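Local coordinates for protein starch synthase I (Hordeum vulgare, PDB 4HLN) that belongs to the glycosyltransferases of GT-B fold, in which two Rossmann-like domains face each other across a cleft, at residues 297-302 against 358-363; 350-355 against 380-385; 438-443 against 467-472. All blocks are in the same frame, centred on the assembly; numbering follows the deposited sequence.

Contact 1. Residues 297-302 against 358-363; sequences LVIHNL and IVTVSQ
Leu297 and Val359 start a ladder of three backbone hydrogen bonds between two strands that run side by side in the same direction. Val359 N donates to Leu297 O at 2.7 Å, Ile299 N to Val359 O at 2.8 Å, and Val361 N to Ile299 O at 2.9 Å. Both ends of Val359 thus face the partner strand, as do both ends of Ile299. Two CA-H...O contacts fill the steps between, one from Ile358 CA to Leu297 O and one from Val298 CA to Val359 O (3.3 Å). The axes of the segments 297-299 and 358-360 lie 9° from parallel. This is parallel pairing toward one edge of the sheet of the Rossmann-like N-terminal domain: strand 294-299 has strand 264-269 on its other side, and beyond strand 357-360 comes strand 389-391, the last. Apolar packing is richest on the face that carries Leu297, Ile299, Ile358 and Thr360. There the CD1 methyl of Ile299 reaches back to Ile358 CG2 at 4.2 Å, the two side chains crossing at a slant, while CB of Ile299 meets CB of Thr360 at 4.0 Å. Beyond the last bridge the chains part. Val361 has CG1 set between its own backbone N and carbonyl carbon (chi1 53°), which lays that methyl on the carbonyl oxygens of Ile299 and His300, with His300 O 3.6 Å from CG1. Leu302 turns back so that CD1 touches Ser362 CB. Among the polar side chains, Thr360 OG1 and Ser362 OG share a hydrogen bond of 2.8 Å, and His300 ND1 bonds Asp270.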
# COMPACT_ATOMS: atom_id res chain seq x y z
N LEU A 297 11.08 -5.35 -5.16
CA LEU A 297 9.76 -5.90 -5.33
C LEU A 297 8.83 -5.21 -4.33
O LEU A 297 9.11 -5.18 -3.13
CB LEU A 297 9.79 -7.42 -5.13
CG LEU A 297 8.42 -8.09 -5.07
CD1 LEU A 297 7.66 -7.90 -6.39
CD2 LEU A 297 8.61 -9.56 -4.72
N VAL A 298 7.74 -4.64 -4.84
CA VAL A 298 6.69 -4.06 -4.00
C VAL A 298 5.47 -4.96 -4.02
O VAL A 298 4.90 -5.24 -5.09
CB VAL A 298 6.24 -2.67 -4.48
CG1 VAL A 298 5.12 -2.19 -3.57
CG2 VAL A 298 7.40 -1.68 -4.51
N ILE A 299 5.05 -5.39 -2.84
CA ILE A 299 3.98 -6.35 -2.71
C ILE A 299 2.81 -5.71 -2.00
O ILE A 299 2.86 -5.50 -0.78
CB ILE A 299 4.42 -7.57 -1.89
CG1 ILE A 299 5.64 -8.23 -2.51
CG2 ILE A 299 3.30 -8.57 -1.77
CD1 ILE A 299 6.01 -9.53 -1.83
N HIS A 300 1.76 -5.41 -2.75
CA HIS A 300 0.56 -4.84 -2.16
C HIS A 300 -0.41 -5.93 -1.68
O HIS A 300 -1.18 -5.72 -0.75
CB HIS A 300 -0.12 -3.89 -3.15
CG HIS A 300 0.76 -2.77 -3.59
ND1 HIS A 300 1.39 -2.75 -4.82
CD2 HIS A 300 1.14 -1.63 -2.97
CE1 HIS A 300 2.11 -1.65 -4.94
NE2 HIS A 300 1.97 -0.95 -3.82
N ASN A 301 -0.36 -7.10 -2.30
CA ASN A 301 -1.15 -8.24 -1.84
C ASN A 301 -0.47 -9.58 -2.10
O ASN A 301 0.42 -9.69 -2.95
CB ASN A 301 -2.53 -8.26 -2.49
CG ASN A 301 -2.48 -8.79 -3.91
OD1 ASN A 301 -2.53 -10.01 -4.14
ND2 ASN A 301 -2.35 -7.89 -4.88
N LEU A 302 -0.93 -10.61 -1.38
CA LEU A 302 -0.39 -11.95 -1.44
C LEU A 302 -1.41 -12.94 -2.02
O LEU A 302 -1.11 -14.12 -2.18
CB LEU A 302 0.01 -12.41 -0.04
CG LEU A 302 1.17 -11.65 0.60
CD1 LEU A 302 1.60 -12.30 1.93
CD2 LEU A 302 2.32 -11.65 -0.36
N ILE A 358 12.92 -6.04 -0.85
CA ILE A 358 11.49 -6.32 -0.90
C ILE A 358 10.70 -5.43 0.04
O ILE A 358 10.95 -5.41 1.25
CB ILE A 358 11.17 -7.77 -0.52
CG1 ILE A 358 11.88 -8.73 -1.48
CG2 ILE A 358 9.65 -8.01 -0.50
CD1 ILE A 358 11.75 -10.15 -1.13
N VAL A 359 9.74 -4.71 -0.51
CA VAL A 359 8.83 -3.90 0.28
C VAL A 359 7.45 -4.56 0.26
O VAL A 359 6.86 -4.75 -0.80
CB VAL A 359 8.73 -2.47 -0.29
CG1 VAL A 359 7.68 -1.68 0.46
CG2 VAL A 359 10.09 -1.79 -0.22
N THR A 360 6.94 -4.90 1.42
CA THR A 360 5.78 -5.77 1.45
C THR A 360 4.72 -5.35 2.46
O THR A 360 5.04 -4.92 3.57
CB THR A 360 6.20 -7.21 1.72
OG1 THR A 360 5.07 -7.98 2.15
CG2 THR A 360 7.26 -7.25 2.81
N VAL A 361 3.46 -5.47 2.07
CA VAL A 361 2.34 -5.21 2.96
C VAL A 361 2.41 -6.04 4.26
O VAL A 361 1.98 -5.60 5.32
CB VAL A 361 1.02 -5.55 2.26
CG1 VAL A 361 1.09 -6.97 1.71
CG2 VAL A 361 -0.16 -5.37 3.21
N SER A 362 2.99 -7.23 4.15
CA SER A 362 2.96 -8.20 5.23
C SER A 362 3.90 -7.84 6.37
O SER A 362 3.85 -8.45 7.44
CB SER A 362 3.32 -9.59 4.68
OG SER A 362 4.69 -9.66 4.31
N GLN A 363 4.75 -6.83 6.14
CA GLN A 363 5.69 -6.39 7.16
C GLN A 363 5.08 -5.97 8.50
O GLN A 363 5.58 -6.37 9.56
CB GLN A 363 6.56 -5.27 6.62
CG GLN A 363 7.97 -5.74 6.36
CD GLN A 363 8.61 -6.33 7.59
OE1 GLN A 363 8.78 -5.65 8.60
NE2 GLN A 363 8.95 -7.61 7.53

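Contact 2. Residues 350-355 against 380-385; sequences GAVVTA and ELLSSR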
# COMPACT_ATOMS: atom_id res chain seq x y z
N GLY A 350 8.92 -16.03 -8.00
CA GLY A 350 10.10 -15.82 -8.81
C GLY A 350 10.82 -14.53 -8.49
O GLY A 350 12.06 -14.50 -8.41
N ALA A 351 10.05 -13.47 -8.28
CA ALA A 351 10.61 -12.19 -7.88
C ALA A 351 11.13 -12.22 -6.45
O ALA A 351 12.15 -11.63 -6.15
CB ALA A 351 9.57 -11.09 -8.01
N VAL A 352 10.41 -12.90 -5.56
CA VAL A 352 10.82 -12.93 -4.16
C VAL A 352 12.18 -13.58 -4.08
O VAL A 352 13.05 -13.21 -3.28
CB VAL A 352 9.83 -13.74 -3.31
CG1 VAL A 352 10.53 -14.29 -2.09
CG2 VAL A 352 8.65 -12.88 -2.91
N VAL A 353 12.38 -14.54 -4.97
CA VAL A 353 13.61 -15.27 -5.02
C VAL A 353 14.78 -14.48 -5.62
O VAL A 353 15.91 -14.69 -5.24
CB VAL A 353 13.39 -16.61 -5.74
CG1 VAL A 353 14.62 -17.04 -6.51
CG2 VAL A 353 12.97 -17.67 -4.73
N THR A 354 14.50 -13.54 -6.53
CA THR A 354 15.56 -12.85 -7.29
C THR A 354 15.69 -11.34 -7.08
O THR A 354 16.68 -10.74 -7.50
CB THR A 354 15.36 -13.06 -8.80
OG1 THR A 354 14.04 -12.62 -9.18
CG2 THR A 354 15.55 -14.51 -9.16
N ALA A 355 14.71 -10.71 -6.46
CA ALA A 355 14.76 -9.26 -6.28
C ALA A 355 15.88 -8.94 -5.32
O ALA A 355 16.37 -9.82 -4.63
CB ALA A 355 13.44 -8.75 -5.72
N GLU A 380 7.26 -18.64 4.46
CA GLU A 380 8.59 -19.11 4.81
C GLU A 380 9.63 -18.56 3.83
O GLU A 380 10.76 -18.23 4.21
CB GLU A 380 8.62 -20.63 4.87
CG GLU A 380 8.13 -21.16 6.21
CD GLU A 380 7.38 -22.47 6.08
OE1 GLU A 380 6.88 -22.96 7.12
OE2 GLU A 380 7.29 -22.99 4.95
N LEU A 381 9.23 -18.45 2.58
CA LEU A 381 10.09 -17.89 1.55
C LEU A 381 10.44 -16.44 1.89
O LEU A 381 11.61 -16.08 1.93
CB LEU A 381 9.37 -17.93 0.21
CG LEU A 381 10.29 -17.91 -0.99
CD1 LEU A 381 11.33 -19.00 -0.83
CD2 LEU A 381 9.48 -18.11 -2.24
N LEU A 382 9.42 -15.63 2.14
CA LEU A 382 9.62 -14.27 2.59
C LEU A 382 10.55 -14.17 3.77
O LEU A 382 11.51 -13.40 3.75
CB LEU A 382 8.29 -13.62 2.97
CG LEU A 382 7.34 -13.28 1.82
CD1 LEU A 382 6.09 -12.64 2.37
CD2 LEU A 382 7.99 -12.37 0.81
N SER A 383 10.26 -14.94 4.82
CA SER A 383 11.04 -14.81 6.05
C SER A 383 12.45 -15.35 5.85
O SER A 383 13.37 -14.99 6.60
CB SER A 383 10.34 -15.48 7.23
OG SER A 383 9.97 -16.80 6.92
N SER A 384 12.63 -16.18 4.83
CA SER A 384 13.98 -16.60 4.46
C SER A 384 14.79 -15.41 3.90
O SER A 384 16.01 -15.46 3.85
CB SER A 384 13.94 -17.77 3.46
OG SER A 384 14.10 -17.32 2.12
N ARG A 385 14.11 -14.35 3.49
CA ARG A 385 14.77 -13.14 3.01
C ARG A 385 14.51 -11.98 3.96
O ARG A 385 14.47 -10.81 3.55
CB ARG A 385 14.30 -12.80 1.59
CG ARG A 385 14.55 -13.93 0.61
CD ARG A 385 14.88 -13.42 -0.77
NE ARG A 385 16.05 -12.54 -0.79
CZ ARG A 385 16.24 -11.59 -1.70
NH1 ARG A 385 15.35 -11.41 -2.67
NH2 ARG A 385 17.31 -10.81 -1.63
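NH1 of Arg385 is held between two backbone carbonyls at the C-terminal end of helix 347-354. It donates to Ala355 O at 2.7 Å and to Val352 O at 3.0 Å, the second bond nearly straight (N-H...O 166°). Both oxygens lie at the edge of the guanidinium, close to its plane, but the donor stands well above the carbonyl plane of Ala355, some 41° out of it, and so does not use a lone pair there. NH2 adds a weak bond to Ala355 O, so that one oxygen faces both nitrogens. Three contacts to two fixed carbonyls should hold the group against rotation. A positive charge placed at the C-terminal end of a helix is probably favoured by the helix dipole. The arginine gets there through a chain bent at CB-CG and again at CG-CD, which brings CD itself up to Val352 O. Tyr631, near the C terminus of the chain, makes a cation-pi interaction with the same side chain.

The rest is apolar and centres on Val352. Its two methyls part company: CG1, anti to the backbone N (chi1 154°), meets CG of Leu381 at 3.8 Å, while CG2 meets CD2 of Leu382 at 3.8 Å, the leucine crossing it at about a right angle. Val353 CG2 adds a looser touch on Leu381 CD2. Inside the first helix, Thr354 OG1 bonds Gly350 O.

The segments 350-354 and 380-384 run nearly parallel, their axes 10.0 Å apart at closest approach. Ala351, Val352 and Ala355 rest on Leu297 of strand 294-299, Thr354 and Ala351 pack on helix 276-284, and Ser383 touches Trp367 of helix 367-374.

Contact 3. Residues 438-443 against 467-472; sequences EDVPLI and REDVQF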
# COMPACT_ATOMS: atom_id res chain seq x y z
N GLU A 438 -17.44 16.65 27.31
CA GLU A 438 -16.02 16.76 27.01
C GLU A 438 -15.25 15.52 27.48
O GLU A 438 -14.24 15.13 26.90
CB GLU A 438 -15.47 18.04 27.66
CG GLU A 438 -13.96 18.21 27.59
CD GLU A 438 -13.22 17.41 28.66
OE1 GLU A 438 -13.76 17.27 29.78
OE2 GLU A 438 -12.10 16.92 28.37
N ASP A 439 -15.76 14.88 28.53
CA ASP A 439 -15.03 13.89 29.30
C ASP A 439 -15.17 12.48 28.74
O ASP A 439 -14.33 11.61 28.99
CB ASP A 439 -15.54 13.93 30.75
CG ASP A 439 -17.07 14.13 30.83
OD1 ASP A 439 -17.55 15.29 30.79
OD2 ASP A 439 -17.78 13.12 30.96
N VAL A 440 -16.25 12.25 27.99
CA VAL A 440 -16.53 10.95 27.41
C VAL A 440 -15.60 10.69 26.22
O VAL A 440 -15.32 11.59 25.43
CB VAL A 440 -18.01 10.88 26.95
CG1 VAL A 440 -18.24 11.84 25.79
CG2 VAL A 440 -18.39 9.48 26.54
N PRO A 441 -15.08 9.45 26.09
CA PRO A 441 -14.25 9.05 24.95
C PRO A 441 -15.09 8.94 23.68
O PRO A 441 -16.07 8.20 23.66
CB PRO A 441 -13.75 7.66 25.34
CG PRO A 441 -13.96 7.57 26.82
CD PRO A 441 -15.18 8.37 27.09
N LEU A 442 -14.70 9.66 22.64
CA LEU A 442 -15.40 9.62 21.38
C LEU A 442 -14.56 8.90 20.34
O LEU A 442 -13.40 9.25 20.09
CB LEU A 442 -15.75 11.03 20.91
CG LEU A 442 -16.36 11.16 19.51
CD1 LEU A 442 -17.48 10.17 19.27
CD2 LEU A 442 -16.84 12.58 19.29
N ILE A 443 -15.14 7.87 19.73
CA ILE A 443 -14.41 6.97 18.86
C ILE A 443 -15.01 6.95 17.47
O ILE A 443 -16.23 6.89 17.30
CB ILE A 443 -14.45 5.56 19.40
CG1 ILE A 443 -13.72 5.51 20.74
CG2 ILE A 443 -13.81 4.60 18.42
CD1 ILE A 443 -14.06 4.30 21.55
N ARG A 467 -21.29 -1.38 26.83
CA ARG A 467 -21.29 -1.59 28.28
C ARG A 467 -20.51 -0.47 28.98
O ARG A 467 -20.63 -0.29 30.20
CB ARG A 467 -20.66 -2.94 28.62
CG ARG A 467 -21.54 -4.15 28.35
CD ARG A 467 -20.79 -5.44 28.65
NE ARG A 467 -21.68 -6.58 28.84
CZ ARG A 467 -21.53 -7.76 28.25
NH1 ARG A 467 -22.40 -8.74 28.49
NH2 ARG A 467 -20.51 -7.98 27.44
N GLU A 468 -19.71 0.27 28.22
CA GLU A 468 -18.85 1.29 28.80
C GLU A 468 -19.40 2.67 28.49
O GLU A 468 -20.27 2.82 27.62
CB GLU A 468 -17.44 1.16 28.25
CG GLU A 468 -16.97 -0.27 28.04
CD GLU A 468 -15.85 -0.68 28.99
OE1 GLU A 468 -15.52 -1.88 29.04
OE2 GLU A 468 -15.30 0.21 29.67
N ASP A 469 -18.91 3.68 29.19
CA ASP A 469 -19.32 5.05 28.91
C ASP A 469 -18.46 5.63 27.80
O ASP A 469 -17.39 6.19 28.06
CB ASP A 469 -19.24 5.94 30.15
CG ASP A 469 -19.80 7.33 29.90
OD1 ASP A 469 -20.54 7.50 28.90
OD2 ASP A 469 -19.51 8.25 30.70
N VAL A 470 -18.93 5.47 26.57
CA VAL A 470 -18.23 5.97 25.40
C VAL A 470 -19.24 6.34 24.33
O VAL A 470 -20.39 5.89 24.35
CB VAL A 470 -17.28 4.92 24.79
CG1 VAL A 470 -16.25 4.47 25.80
CG2 VAL A 470 -18.06 3.73 24.25
N GLN A 471 -18.79 7.15 23.38
CA GLN A 471 -19.56 7.42 22.18
C GLN A 471 -18.80 6.87 20.97
O GLN A 471 -17.57 6.82 20.96
CB GLN A 471 -19.83 8.91 22.04
CG GLN A 471 -20.14 9.60 23.36
CD GLN A 471 -20.51 11.05 23.19
OE1 GLN A 471 -19.90 11.76 22.37
NE2 GLN A 471 -21.51 11.50 23.94
N PHE A 472 -19.53 6.44 19.96
CA PHE A 472 -18.92 5.79 18.83
C PHE A 472 -19.65 6.19 17.56
O PHE A 472 -20.83 5.92 17.39
CB PHE A 472 -18.98 4.27 18.99
CG PHE A 472 -18.39 3.54 17.84
CD1 PHE A 472 -17.07 3.11 17.87
CD2 PHE A 472 -19.14 3.30 16.70
CE1 PHE A 472 -16.52 2.43 16.79
CE2 PHE A 472 -18.58 2.63 15.61
CZ PHE A 472 -17.27 2.20 15.66
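Val440 lies against the side chain of Gln471, the two crossing at about a right angle. The valine's CG1, placed between its backbone N and carbonyl carbon (chi1 67°), sits 3.5 Å from the amide carbon CD, while CG2 meets Gln471 CG at 3.6 Å. Next to them the Pro441 ring sets CG on Val470 CG1 at 4.0 Å and brings CD against the carbonyl oxygen of Asp469. Further along, Ile443 CG2 packs 3.6 Å from CD1 of Phe472, obliquely to the ring, and CD1 of Leu442 touches Gln471 CB. Two backbone bonds hold the chains in step: Gln471 N to Pro441 O at 2.9 Å, then Ile443 N to Gln471 O, also 2.9 Å.

These strands, 442-446 and 471-476, are parallel neighbours in the six-stranded sheet of the C-terminal Rossmann-like domain, and helix 455-466 joins them as a beta-alpha-beta unit. The contact lies where both strands begin. Strand 517-520 continues the sheet beyond Leu442, and strand 497-501 beyond Phe472.

Outside this shell, the Gln471 amide is tied at both ends, OE1 to Gln429 of helix 419-432 and NE2 to the carbonyl of Pro435, which fixes the flat group against Val440. Arg437 makes salt bridges to Asp439 and Asp469, one from each segment; their OD2 atoms are 5.2 Å apart, and the shared cation should offset the like charges. On the proline side, Ile587 of helix 576-592 packs on both Pro441 and Val470.

How the contacts relate
From the N terminus, strand 294-299 comes first, followed by helix 347-354 and then strand 357-360. Contact 1 closes this loop of 55 intervening residues by pairing the two strands. Contact 2 opens within it, at 350-355, and closes after it, at 380-385, so the two cross along the chain. They also touch: Leu297 of contact 1 carries helix 347-354, and Ser362 packs on Leu382, which sets helix 376-384 beside the turn that follows strand 357-360. Contact 3 follows in series, closing a short loop at 438-443 and 467-472 in the C-terminal domain. Its centre is about 36 Å from that of contact 1 and about 45 Å from that of contact 2, and it touches neither.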